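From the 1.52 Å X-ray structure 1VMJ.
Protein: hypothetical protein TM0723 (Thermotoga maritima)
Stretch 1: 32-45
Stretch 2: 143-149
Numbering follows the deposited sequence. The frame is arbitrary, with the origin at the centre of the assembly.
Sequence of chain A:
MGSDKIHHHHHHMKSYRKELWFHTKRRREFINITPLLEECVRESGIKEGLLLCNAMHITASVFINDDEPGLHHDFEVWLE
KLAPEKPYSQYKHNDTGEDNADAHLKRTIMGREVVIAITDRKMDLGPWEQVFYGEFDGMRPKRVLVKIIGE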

# COMPACT_ATOMS: atom_id res chain seq x y z
N ASN A 32 4.10 2.01 -18.36
CA ASN A 32 4.94 0.91 -17.87
C ASN A 32 6.36 1.44 -17.64
O ASN A 32 7.04 1.86 -18.57
CB ASN A 32 4.92 -0.27 -18.85
CG ASN A 32 5.58 -1.49 -18.31
OD1 ASN A 32 6.46 -1.40 -17.45
ND2 ASN A 32 5.16 -2.66 -18.81
N ILE A 33 6.79 1.44 -16.38
CA ILE A 33 8.12 1.94 -16.01
C ILE A 33 9.11 0.82 -15.61
O ILE A 33 10.23 1.08 -15.17
CB ILE A 33 8.06 3.01 -14.87
CG1 ILE A 33 7.50 2.46 -13.56
CG2 ILE A 33 7.28 4.19 -15.41
CD1 ILE A 33 7.57 3.50 -12.43
N THR A 34 8.69 -0.44 -15.79
CA THR A 34 9.54 -1.54 -15.43
C THR A 34 10.95 -1.46 -16.00
O THR A 34 11.91 -1.65 -15.24
CB THR A 34 8.90 -2.90 -15.78
OG1 THR A 34 7.50 -2.91 -15.45
CG2 THR A 34 9.61 -4.01 -15.03
N PRO A 35 11.09 -1.17 -17.30
CA PRO A 35 12.45 -1.10 -17.83
C PRO A 35 13.33 -0.01 -17.22
O PRO A 35 14.56 -0.15 -17.16
CB PRO A 35 12.25 -0.87 -19.32
CG PRO A 35 10.84 -1.33 -19.59
CD PRO A 35 10.09 -1.00 -18.36
N LEU A 36 12.72 1.08 -16.79
CA LEU A 36 13.46 2.16 -16.14
C LEU A 36 13.99 1.69 -14.79
O LEU A 36 15.17 1.88 -14.47
CB LEU A 36 12.57 3.40 -15.99
CG LEU A 36 12.00 3.97 -17.30
CD1 LEU A 36 11.09 5.13 -16.96
CD2 LEU A 36 13.04 4.37 -18.27
N LEU A 37 13.13 1.05 -14.01
CA LEU A 37 13.52 0.46 -12.73
C LEU A 37 14.63 -0.60 -12.88
O LEU A 37 15.57 -0.65 -12.10
CB LEU A 37 12.30 -0.09 -11.98
CG LEU A 37 11.59 0.92 -11.08
CD1 LEU A 37 11.07 2.09 -11.81
CD2 LEU A 37 10.46 0.19 -10.37
N GLU A 38 14.54 -1.41 -13.93
CA GLU A 38 15.59 -2.39 -14.21
C GLU A 38 16.95 -1.69 -14.39
O GLU A 38 17.97 -2.17 -13.88
CB GLU A 38 15.22 -3.18 -15.47
CG GLU A 38 14.07 -4.14 -15.22
CD GLU A 38 13.60 -4.88 -16.47
OE1 GLU A 38 13.68 -4.32 -17.58
OE2 GLU A 38 13.12 -6.01 -16.31
N GLU A 39 16.94 -0.56 -15.09
CA GLU A 39 18.19 0.19 -15.31
C GLU A 39 18.69 0.84 -14.00
O GLU A 39 19.88 0.86 -13.74
CB GLU A 39 18.01 1.23 -16.41
CG GLU A 39 19.23 2.07 -16.70
CD GLU A 39 20.39 1.29 -17.26
OE1 GLU A 39 20.27 0.08 -17.54
OE2 GLU A 39 21.44 1.93 -17.41
N CYS A 40 17.79 1.34 -13.16
CA CYS A 40 18.16 1.81 -11.81
C CYS A 40 18.85 0.72 -11.02
O CYS A 40 19.91 0.93 -10.41
CB CYS A 40 16.95 2.27 -11.02
SG CYS A 40 16.12 3.76 -11.64
N VAL A 41 18.25 -0.46 -11.02
CA VAL A 41 18.78 -1.57 -10.24
C VAL A 41 20.16 -1.91 -10.79
O VAL A 41 21.11 -2.11 -10.03
CB VAL A 41 17.83 -2.79 -10.23
CG1 VAL A 41 18.52 -3.97 -9.58
CG2 VAL A 41 16.58 -2.44 -9.48
N ARG A 42 20.27 -1.95 -12.11
CA ARG A 42 21.53 -2.35 -12.72
C ARG A 42 22.62 -1.37 -12.34
O ARG A 42 23.69 -1.77 -11.88
CB ARG A 42 21.40 -2.42 -14.24
CG ARG A 42 22.62 -2.98 -14.91
CD ARG A 42 22.73 -2.62 -16.35
NE ARG A 42 22.88 -1.19 -16.54
CZ ARG A 42 23.97 -0.48 -16.26
NH1 ARG A 42 25.08 -1.07 -15.82
NH2 ARG A 42 23.95 0.83 -16.44
N GLU A 43 22.35 -0.08 -12.52
CA GLU A 43 23.40 0.90 -12.28
C GLU A 43 23.73 1.05 -10.78
O GLU A 43 24.85 1.40 -10.44
CB GLU A 43 23.10 2.24 -12.96
CG GLU A 43 22.11 3.12 -12.36
CD GLU A 43 22.28 4.59 -12.84
OE1 GLU A 43 23.32 4.92 -13.41
OE2 GLU A 43 21.37 5.40 -12.60
N SER A 44 22.80 0.73 -9.91
CA SER A 44 23.07 0.82 -8.48
C SER A 44 24.18 -0.08 -8.01
O SER A 44 24.81 0.20 -6.98
CB SER A 44 21.81 0.49 -7.68
OG SER A 44 21.52 -0.91 -7.70
N GLY A 45 24.36 -1.19 -8.71
CA GLY A 45 25.31 -2.22 -8.28
C GLY A 45 24.89 -3.00 -7.05
O GLY A 45 25.67 -3.81 -6.53
N ARG A 143 6.73 13.59 -10.89
CA ARG A 143 7.90 12.82 -10.54
C ARG A 143 7.57 11.56 -9.79
O ARG A 143 6.65 11.52 -8.99
CB ARG A 143 8.83 13.66 -9.68
CG ARG A 143 9.08 15.03 -10.22
CD ARG A 143 9.97 15.77 -9.29
NE ARG A 143 10.04 17.17 -9.66
CZ ARG A 143 11.07 17.95 -9.37
NH1 ARG A 143 12.14 17.45 -8.74
NH2 ARG A 143 11.03 19.23 -9.71
N VAL A 144 8.40 10.55 -10.05
CA VAL A 144 8.46 9.30 -9.33
C VAL A 144 9.85 9.17 -8.74
O VAL A 144 10.85 9.49 -9.39
CB VAL A 144 8.19 8.13 -10.30
CG1 VAL A 144 8.60 6.80 -9.74
CG2 VAL A 144 6.73 8.11 -10.69
N LEU A 145 9.91 8.70 -7.51
CA LEU A 145 11.17 8.47 -6.83
C LEU A 145 11.49 6.99 -6.81
O LEU A 145 10.62 6.18 -6.53
CB LEU A 145 11.15 9.01 -5.39
CG LEU A 145 12.47 8.94 -4.63
CD1 LEU A 145 13.53 9.84 -5.25
CD2 LEU A 145 12.24 9.31 -3.16
N VAL A 146 12.74 6.65 -7.12
CA VAL A 146 13.29 5.31 -6.93
C VAL A 146 14.39 5.44 -5.90
O VAL A 146 15.29 6.26 -6.05
CB VAL A 146 13.90 4.73 -8.23
CG1 VAL A 146 14.48 3.36 -7.98
CG2 VAL A 146 12.86 4.67 -9.32
N LYS A 147 14.29 4.63 -4.85
CA LYS A 147 15.28 4.55 -3.82
C LYS A 147 15.59 3.09 -3.52
O LYS A 147 14.69 2.30 -3.33
CB LYS A 147 14.77 5.25 -2.55
CG LYS A 147 15.80 5.34 -1.39
CD LYS A 147 16.82 6.42 -1.59
CE LYS A 147 17.70 6.58 -0.35
NZ LYS A 147 18.61 7.79 -0.47
N ILE A 148 16.88 2.75 -3.55
CA ILE A 148 17.33 1.39 -3.29
C ILE A 148 18.34 1.38 -2.20
O ILE A 148 19.23 2.22 -2.18
CB ILE A 148 17.95 0.73 -4.54
CG1 ILE A 148 17.10 1.04 -5.78
CG2 ILE A 148 18.06 -0.77 -4.31
CD1 ILE A 148 17.71 0.54 -7.08
N ILE A 149 18.18 0.49 -1.24
CA ILE A 149 19.20 0.30 -0.23
C ILE A 149 19.58 -1.17 -0.15
O ILE A 149 18.75 -2.06 -0.41
CB ILE A 149 18.80 0.83 1.17
CG1 ILE A 149 17.65 0.05 1.77
CG2 ILE A 149 18.45 2.30 1.13
CD1 ILE A 149 17.49 0.35 3.27

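Helix 34-44 packs against strand 143-149. The two run in roughly the same direction, with 35° between their N-to-C directions. Their axes come within 9.7 Å of each other. No hydrogen bond crosses between them. The contact is made mainly of apolar side chains, and it buries 261 Å² over both sides.

Ile148 covers the most surface, 65 Å². Its CA-to-CB bond points toward the helix. With chi1 in m and chi2 in t, the side chain is extended and its CD1 reaches the helix surface. That one methyl touches three residues near the C-terminal end of stretch 1. Ile148 CD1 lies 4.0 Å from Cys40 O and 4.4 Å from Cys40 CB. Ile148 CD1 is 3.9 Å from Val41 CA and 4.0 Å from Val41 CG2. Ile148 CD1 is 4.1 Å from Ser44 OG. Isoleucine suits this place, because the CG1-CD1 arm of the beta-branched side chain carries CD1 close to the helix backbone, where the helix side chains are small.

Val146 comes next, with 55 Å². It sits two residues earlier on the strand, so it faces the same way as Ile148. Both of its methyls lie beside Cys40 SG, with Val146 CG1 4.0 Å and Val146 CG2 4.1 Å from Cys40 SG. Val146 CG2 also lies 4.0 Å from Leu37 CD1. The beta-branched side chain has chi1 in t. Valine is also well suited to the extended backbone of a strand.

Cys40 covers 35 Å², the most of any helix residue. Its CA-to-CB bond points toward the strand, and it contacts both Val146 and Ile148. It is buried, and the short side chain puts Cys40 SG 4.0 Å from Val146 CG1 and Cys40 CB 4.4 Å from Ile148 CD1. Cys40 SG also lies 3.5 Å from Leu36 O, one turn back.

The remaining contacts extend this row. Leu37 starts sideways to the strand, but the end of its side chain comes nearer and reaches Val146. Val41 also points sideways and meets Ile148 with CG2. Before the helix, Ile33 holds the N-cap position and points toward the strand. Ile33 CD1 lies 4.4 Å from Val144 CG1, a looser contact. The register follows the same order: Ile33 is nearest Val144, Leu37 nearest Val146, and Val41 nearest Ile148. Four residues along the helix and two along the strand keep the pairs in step.

Ser44 is the polar member of the contact. Its hydroxyl donates a hydrogen bond to the backbone, Ser44 OG to Val41 O at 2.7 Å. Its polar group is therefore satisfied while it lies beside the Ile148 methyl.

The strand alternates. Leu145, Lys147 and Ile149 make no contact with this helix. On the helix, Glu39 and Arg42 are exposed and make no contact with the strand. They form a salt bridge with each other, with Arg42 NH2 2.9 Å from Glu39 OE2. Gly45 follows the helix with positive phi, a conformation that glycine adopts readily.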